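Local coordinates for protein cytochrome c55X (Pseudomonas aeruginosa PAO1, PDB 6TP9) that carries one covalently bound haem c as a small periplasmic electron-transfer cytochrome associated with haem d1 biosynthesis, at the interface of chains A and B. Residues are numbered along the deposited sequence; one frame, centred on the assembly and turned at random. Chains: chain A/B, Cytochrome c55X.

Contact 1: the interface of chains A and B. Residues chain A 17, 20-21, 30; chain B 32, 81, 85, 89-90.
A:Leu20 pushes its forked end into a hydrophobic groove built by B:Ile90, B:Leu85, B:Leu32 and B:Leu81. Both methyls make contact: CD2 meets the branch methyl CG2 of B:Ile90 at 3.5 Å, the two side chains lying roughly at right angles, while CD1 turns towards B:Leu32 and towards CD2 of B:Leu85 at 3.7 Å, a methyl that also lies near CD2 of A:Leu20. The stem is covered as well, since CB of A:Leu20 lies 4.0 Å from CD2 of B:Leu81. With CG opposite the backbone N (chi1 -180°), the fork is directed away from helix 10-27 and into the partner. A branched leucine suits this place because it can fill two sides of a groove at once. B:Ile90 complements it: CG1 sits wedged between its own N and C (chi1 59°), sending CD1 to A:Leu30 and A:Leu21 while CG2 remains with A:Leu20.

Backbone pairing adds a second element. A:Leu30 and B:Leu32 form an antiparallel beta bridge, and their side chains touch through CD1 of A:Leu30 and CD2 of B:Leu32 at 3.8 Å.

The polar contribution comes from A:Arg17. Its extended chain carries NH1 to the backbone carbonyl O of B:Glu89, a hydrogen bond of 3.1 Å that is fairly straight at the hydrogen (157°). NH1 approaches from above the carbonyl plane. Because the acceptor is a backbone atom, the bond does not depend on the B:Glu89 side chain.

Together these contacts seat the amino-terminal helix of one chain on the carboxy-terminal helix and tail of the other, consistent with the 3D domain swapping of this cytochrome.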
ATOM      1  N   ARG A  17      -8.654  -5.824  -4.323  1.00 27.01           N
ATOM      2  CA  ARG A  17      -8.005  -4.640  -3.768  1.00 25.02           C
ATOM      3  C   ARG A  17      -7.224  -4.984  -2.508  1.00 22.44           C
ATOM      4  O   ARG A  17      -6.094  -4.517  -2.321  1.00 23.62           O
ATOM      5  CB  ARG A  17      -9.041  -3.556  -3.469  1.00 27.74           C
ATOM      6  CG  ARG A  17      -9.647  -2.927  -4.706  1.00 32.99           C
ATOM      7  CD  ARG A  17     -10.526  -1.735  -4.364  1.00 33.25           C
ATOM      8  NE  ARG A  17     -10.998  -1.038  -5.558  1.00 29.73           N
ATOM      9  CZ  ARG A  17     -10.275  -0.163  -6.253  1.00 34.41           C
ATOM     10  NH1 ARG A  17      -9.033   0.122  -5.883  1.00 31.44           N
ATOM     11  NH2 ARG A  17     -10.793   0.424  -7.322  1.00 41.93           N
ATOM     12  N   LEU A  20      -4.132  -6.986  -3.507  1.00 19.11           N
ATOM     13  CA  LEU A  20      -3.128  -6.115  -4.108  1.00 20.60           C
ATOM     14  C   LEU A  20      -2.354  -5.352  -3.043  1.00 21.91           C
ATOM     15  O   LEU A  20      -1.122  -5.251  -3.104  1.00 16.98           O
ATOM     16  CB  LEU A  20      -3.799  -5.138  -5.076  1.00 22.51           C
ATOM     17  CG  LEU A  20      -2.869  -4.156  -5.792  1.00 24.57           C
ATOM     18  CD1 LEU A  20      -1.908  -4.890  -6.708  1.00 28.73           C
ATOM     19  CD2 LEU A  20      -3.679  -3.133  -6.576  1.00 28.38           C
ATOM     20  N   LEU A  21      -3.059  -4.812  -2.053  1.00 26.41           N
ATOM     21  CA  LEU A  21      -2.428  -3.897  -1.114  1.00 21.96           C
ATOM     22  C   LEU A  21      -1.601  -4.630  -0.065  1.00 17.19           C
ATOM     23  O   LEU A  21      -0.534  -4.146   0.325  1.00 20.90           O
ATOM     24  CB  LEU A  21      -3.496  -3.025  -0.455  1.00 24.28           C
ATOM     25  CG  LEU A  21      -4.229  -2.134  -1.462  1.00 24.68           C
ATOM     26  CD1 LEU A  21      -5.401  -1.411  -0.829  1.00 30.55           C
ATOM     27  CD2 LEU A  21      -3.260  -1.134  -2.080  1.00 24.93           C
ATOM     28  N   LEU A  30       4.542  -1.361  -1.564  1.00 29.84           N
ATOM     29  CA  LEU A  30       3.483  -0.407  -1.267  1.00 24.64           C
ATOM     30  C   LEU A  30       4.007   0.674  -0.327  1.00 27.21           C
ATOM     31  O   LEU A  30       4.703   0.386   0.652  1.00 30.67           O
ATOM     32  CB  LEU A  30       2.281  -1.112  -0.642  1.00 18.71           C
ATOM     33  CG  LEU A  30       1.063  -0.224  -0.369  1.00 15.81           C
ATOM     34  CD1 LEU A  30       0.450   0.299  -1.661  1.00 17.61           C
ATOM     35  CD2 LEU A  30       0.026  -0.983   0.441  1.00 14.13           C
TER
ATOM     36  N   LEU B  32       2.588   1.713  -5.490  1.00 20.17           N
ATOM     37  CA  LEU B  32       3.424   0.518  -5.497  1.00 18.48           C
ATOM     38  C   LEU B  32       4.754   0.898  -6.140  1.00 15.03           C
ATOM     39  O   LEU B  32       4.977   0.713  -7.332  1.00 14.95           O
ATOM     40  CB  LEU B  32       2.726  -0.608  -6.253  1.00 21.01           C
ATOM     41  CG  LEU B  32       1.442  -1.090  -5.581  1.00 16.00           C
ATOM     42  CD1 LEU B  32       0.548  -1.816  -6.564  1.00 15.24           C
ATOM     43  CD2 LEU B  32       1.789  -1.986  -4.405  1.00 11.85           C
ATOM     44  N   LEU B  81      -7.246  -6.261 -11.862  1.00 28.67           N
ATOM     45  CA  LEU B  81      -6.087  -5.741 -11.143  1.00 21.02           C
ATOM     46  C   LEU B  81      -5.187  -4.931 -12.066  1.00 17.89           C
ATOM     47  O   LEU B  81      -4.808  -3.798 -11.749  1.00 20.74           O
ATOM     48  CB  LEU B  81      -5.298  -6.892 -10.515  1.00 19.33           C
ATOM     49  CG  LEU B  81      -5.888  -7.573  -9.280  1.00 19.36           C
ATOM     50  CD1 LEU B  81      -5.051  -8.787  -8.907  1.00 18.38           C
ATOM     51  CD2 LEU B  81      -5.969  -6.600  -8.112  1.00 21.56           C
ATOM     52  N   LEU B  85      -3.833  -1.138 -11.737  1.00 28.45           N
ATOM     53  CA  LEU B  85      -2.434  -0.728 -11.723  1.00 24.91           C
ATOM     54  C   LEU B  85      -2.151   0.290 -12.819  1.00 28.00           C
ATOM     55  O   LEU B  85      -1.378   1.234 -12.615  1.00 34.04           O
ATOM     56  CB  LEU B  85      -1.530  -1.947 -11.887  1.00 21.09           C
ATOM     57  CG  LEU B  85      -1.709  -3.046 -10.840  1.00 21.32           C
ATOM     58  CD1 LEU B  85      -0.917  -4.277 -11.242  1.00 22.20           C
ATOM     59  CD2 LEU B  85      -1.286  -2.555  -9.468  1.00 23.19           C
ATOM     60  N   GLU B  89      -5.438   3.726  -9.658  1.00 38.94           N
ATOM     61  CA  GLU B  89      -6.507   3.742  -8.660  1.00 36.51           C
ATOM     62  C   GLU B  89      -6.462   2.431  -7.878  1.00 30.36           C
ATOM     63  O   GLU B  89      -7.273   1.522  -8.073  1.00 32.59           O
ATOM     64  CB  GLU B  89      -7.863   3.939  -9.331  1.00 42.64           C
ATOM     65  CG  GLU B  89      -7.913   5.062 -10.365  1.00 51.46           C
ATOM     66  CD  GLU B  89      -8.347   6.390  -9.776  1.00 58.09           C
ATOM     67  OE1 GLU B  89      -9.545   6.728  -9.891  1.00 60.43           O
ATOM     68  OE2 GLU B  89      -7.493   7.093  -9.195  1.00 59.91           O
ATOM     69  N   ILE B  90      -5.486   2.335  -6.971  1.00 28.44           N
ATOM     70  CA  ILE B  90      -5.342   1.154  -6.126  1.00 31.80           C
ATOM     71  C   ILE B  90      -5.902   1.363  -4.728  1.00 39.30           C
ATOM     72  O   ILE B  90      -5.887   0.425  -3.918  1.00 38.82           O
ATOM     73  CB  ILE B  90      -3.870   0.704  -6.020  1.00 24.89           C
ATOM     74  CG1 ILE B  90      -2.999   1.821  -5.445  1.00 19.15           C
ATOM     75  CG2 ILE B  90      -3.346   0.264  -7.377  1.00 30.04           C
ATOM     76  CD1 ILE B  90      -1.708   1.320  -4.846  1.00 19.28           C
TER

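Contact 2: the interface of chains A and B. Residues chain A 22, 80-81, 84, 90, 92; chain B 13, 16-17.
NH1 of B:Arg17 reaches the backbone carbonyl O of A:Ile90 at 3.0 Å, a hydrogen bond that is weak because it is strongly bent at the hydrogen (128°). The guanidinium also packs by both its faces. CH2 of A:Trp80 stands over the centre of one face, and CA of A:Pro92 lies over the centre of the other. The indole presents its rim rather than lying parallel, its ring turned 65° from the guanidinium plane. A straight chain from CG to NE lets B:Arg17 reach this slot, and its methylenes pack on the way: CD lies 3.6 Å from CG of A:Pro92, whose compact ring fits closely beside the stem.

A:Trp80 is the broad apolar plate of the contact. CG opposite the backbone N (chi1 -172°) points the indole towards the other chain, where its six-membered ring meets B:Leu16, CZ3 to CB at 3.3 Å, with CD1 of the leucine reaching CE3. B:Gln13 lies across one face near the rim, its CB 3.7 Å from CZ2 of A:Trp80, so that a polar residue contributes through its methylenes. NH2 of A:Arg84, from the same chain, sits over the opposite face towards its rim and may steady the tilt. A:Leu81 completes the patch from the ring edge, its CD2 3.9 Å from CB of B:Leu16.

In the fold, A:Trp80, A:Leu81 and A:Arg84 belong to carboxy-terminal helix 75-86, while B:Gln13, B:Leu16 and B:Arg17 share one side of the partner's amino-terminal helix 10-28. The carboxy-terminal tail of chain A, ending at A:Pro92, closes over the arginine.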
ATOM      1  N   GLN A  22      -2.057  -5.795   0.397  1.00 20.78           N
ATOM      2  CA  GLN A  22      -1.396  -6.456   1.517  1.00 27.91           C
ATOM      3  C   GLN A  22      -0.548  -7.656   1.121  1.00 20.12           C
ATOM      4  O   GLN A  22       0.411  -7.972   1.831  1.00 19.93           O
ATOM      5  CB  GLN A  22      -2.431  -6.884   2.564  1.00 38.52           C
ATOM      6  CG  GLN A  22      -3.006  -5.699   3.339  1.00 45.36           C
ATOM      7  CD  GLN A  22      -3.655  -6.092   4.651  1.00 47.35           C
ATOM      8  OE1 GLN A  22      -3.377  -7.156   5.206  1.00 47.71           O
ATOM      9  NE2 GLN A  22      -4.524  -5.225   5.159  1.00 46.57           N
ATOM     10  N   TRP A  80       3.829   1.976  16.368  1.00 19.73           N
ATOM     11  CA  TRP A  80       3.783   0.892  15.393  1.00 19.06           C
ATOM     12  C   TRP A  80       3.580   1.440  13.986  1.00 18.50           C
ATOM     13  O   TRP A  80       4.348   1.130  13.070  1.00 22.39           O
ATOM     14  CB  TRP A  80       2.664  -0.081  15.763  1.00 17.33           C
ATOM     15  CG  TRP A  80       2.624  -1.341  14.952  1.00 21.51           C
ATOM     16  CD1 TRP A  80       3.317  -2.492  15.191  1.00 23.15           C
ATOM     17  CD2 TRP A  80       1.833  -1.587  13.780  1.00 22.73           C
ATOM     18  NE1 TRP A  80       3.012  -3.435  14.241  1.00 24.76           N
ATOM     19  CE2 TRP A  80       2.103  -2.905  13.363  1.00 20.51           C
ATOM     20  CE3 TRP A  80       0.925  -0.820  13.044  1.00 25.07           C
ATOM     21  CZ2 TRP A  80       1.501  -3.471  12.243  1.00 19.79           C
ATOM     22  CZ3 TRP A  80       0.329  -1.384  11.931  1.00 23.78           C
ATOM     23  CH2 TRP A  80       0.618  -2.698  11.542  1.00 24.12           C
ATOM     24  N   LEU A  81       2.546   2.264  13.799  1.00 15.16           N
ATOM     25  CA  LEU A  81       2.289   2.849  12.487  1.00 16.59           C
ATOM     26  C   LEU A  81       3.544   3.512  11.935  1.00 23.18           C
ATOM     27  O   LEU A  81       3.904   3.324  10.768  1.00 24.84           O
ATOM     28  CB  LEU A  81       1.149   3.864  12.576  1.00 10.87           C
ATOM     29  CG  LEU A  81      -0.261   3.322  12.801  1.00 13.95           C
ATOM     30  CD1 LEU A  81      -1.250   4.466  12.974  1.00 17.47           C
ATOM     31  CD2 LEU A  81      -0.667   2.430  11.647  1.00 16.10           C
ATOM     32  N   ARG A  84       6.081   1.149  10.600  1.00 23.86           N
ATOM     33  CA  ARG A  84       5.710   0.637   9.286  1.00 24.09           C
ATOM     34  C   ARG A  84       6.063   1.635   8.191  1.00 25.37           C
ATOM     35  O   ARG A  84       6.548   1.249   7.121  1.00 26.52           O
ATOM     36  CB  ARG A  84       4.217   0.318   9.247  1.00 22.66           C
ATOM     37  CG  ARG A  84       3.732  -0.602  10.358  1.00 25.01           C
ATOM     38  CD  ARG A  84       4.237  -2.026  10.194  1.00 23.54           C
ATOM     39  NE  ARG A  84       5.662  -2.154  10.484  1.00 18.18           N
ATOM     40  CZ  ARG A  84       6.191  -2.067  11.700  1.00 22.36           C
ATOM     41  NH1 ARG A  84       7.500  -2.204  11.862  1.00 28.94           N
ATOM     42  NH2 ARG A  84       5.418  -1.835  12.753  1.00 22.00           N
ATOM     43  N   ILE A  90       4.187  -1.435   4.936  1.00 27.67           N
ATOM     44  CA  ILE A  90       2.744  -1.214   4.937  1.00 24.99           C
ATOM     45  C   ILE A  90       2.015  -2.494   4.555  1.00 25.58           C
ATOM     46  O   ILE A  90       0.974  -2.825   5.134  1.00 28.05           O
ATOM     47  CB  ILE A  90       2.389  -0.043   4.008  1.00 23.00           C
ATOM     48  CG1 ILE A  90       2.913   1.258   4.615  1.00 26.78           C
ATOM     49  CG2 ILE A  90       0.887   0.055   3.806  1.00 20.32           C
ATOM     50  CD1 ILE A  90       3.819   2.022   3.707  1.00 30.68           C
ATOM     51  N   PRO A  92       2.118  -6.477   4.999  1.00 27.23           N
ATOM     52  CA  PRO A  92       2.813  -7.326   5.974  1.00 25.46           C
ATOM     53  C   PRO A  92       4.040  -8.009   5.382  1.00 36.11           C
ATOM     54  O   PRO A  92       4.893  -8.514   6.113  1.00 42.72           O
ATOM     55  CB  PRO A  92       1.751  -8.357   6.367  1.00 23.77           C
ATOM     56  CG  PRO A  92       0.451  -7.699   6.075  1.00 30.46           C
ATOM     57  CD  PRO A  92       0.689  -6.818   4.884  1.00 29.11           C
ATOM     58  OXT PRO A  92       4.206  -8.063   4.163  1.00 39.87           O
TER
ATOM     59  N   GLN B  13      -2.799  -5.148  14.979  1.00 27.25           N
ATOM     60  CA  GLN B  13      -1.993  -4.854  13.799  1.00 25.06           C
ATOM     61  C   GLN B  13      -2.847  -4.821  12.538  1.00 24.65           C
ATOM     62  O   GLN B  13      -2.645  -3.974  11.660  1.00 24.42           O
ATOM     63  CB  GLN B  13      -0.883  -5.894  13.641  1.00 24.94           C
ATOM     64  CG  GLN B  13       0.144  -5.918  14.753  1.00 29.78           C
ATOM     65  CD  GLN B  13       1.205  -6.977  14.521  1.00 31.04           C
ATOM     66  OE1 GLN B  13       1.199  -7.663  13.498  1.00 26.62           O
ATOM     67  NE2 GLN B  13       2.122  -7.116  15.470  1.00 36.58           N
ATOM     68  N   LEU B  16      -4.811  -1.714  12.383  1.00 18.00           N
ATOM     69  CA  LEU B  16      -3.960  -0.569  12.090  1.00 18.78           C
ATOM     70  C   LEU B  16      -3.524  -0.533  10.630  1.00 20.15           C
ATOM     71  O   LEU B  16      -3.384   0.556  10.061  1.00 27.57           O
ATOM     72  CB  LEU B  16      -2.737  -0.576  13.009  1.00 17.81           C
ATOM     73  CG  LEU B  16      -3.030  -0.321  14.491  1.00 13.95           C
ATOM     74  CD1 LEU B  16      -1.771  -0.448  15.334  1.00 13.09           C
ATOM     75  CD2 LEU B  16      -3.661   1.052  14.696  1.00 13.49           C
ATOM     76  N   ARG B  17      -3.301  -1.691  10.004  1.00 20.40           N
ATOM     77  CA  ARG B  17      -3.009  -1.691   8.574  1.00 19.82           C
ATOM     78  C   ARG B  17      -4.193  -1.158   7.784  1.00 21.46           C
ATOM     79  O   ARG B  17      -4.020  -0.402   6.822  1.00 28.93           O
ATOM     80  CB  ARG B  17      -2.649  -3.095   8.094  1.00 20.52           C
ATOM     81  CG  ARG B  17      -1.330  -3.588   8.627  1.00 25.54           C
ATOM     82  CD  ARG B  17      -0.820  -4.790   7.863  1.00 26.42           C
ATOM     83  NE  ARG B  17       0.325  -5.370   8.554  1.00 30.83           N
ATOM     84  CZ  ARG B  17       1.553  -4.866   8.517  1.00 32.63           C
ATOM     85  NH1 ARG B  17       1.806  -3.770   7.815  1.00 37.49           N
ATOM     86  NH2 ARG B  17       2.530  -5.460   9.188  1.00 33.09           N
TER

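The centres of contact 1 and contact 2 lie about 16 Å apart, and they sample the two reciprocal halves of a two-fold interface. In contact 1 the amino-terminal helix comes from chain A; in contact 2 it comes from chain B. A:Arg17, B:Leu81 and B:Ile90 of contact 1 recur as B:Arg17, A:Leu81 and A:Ile90 in contact 2, so each subunit both gives a helix and receives one. The tails differ in detail, the arginine choosing a different backbone carbonyl in each half, with a weak bond in contact 2. Such reciprocity fits a swapped dimer, although the structure alone does not show which oligomer acts in the periplasm.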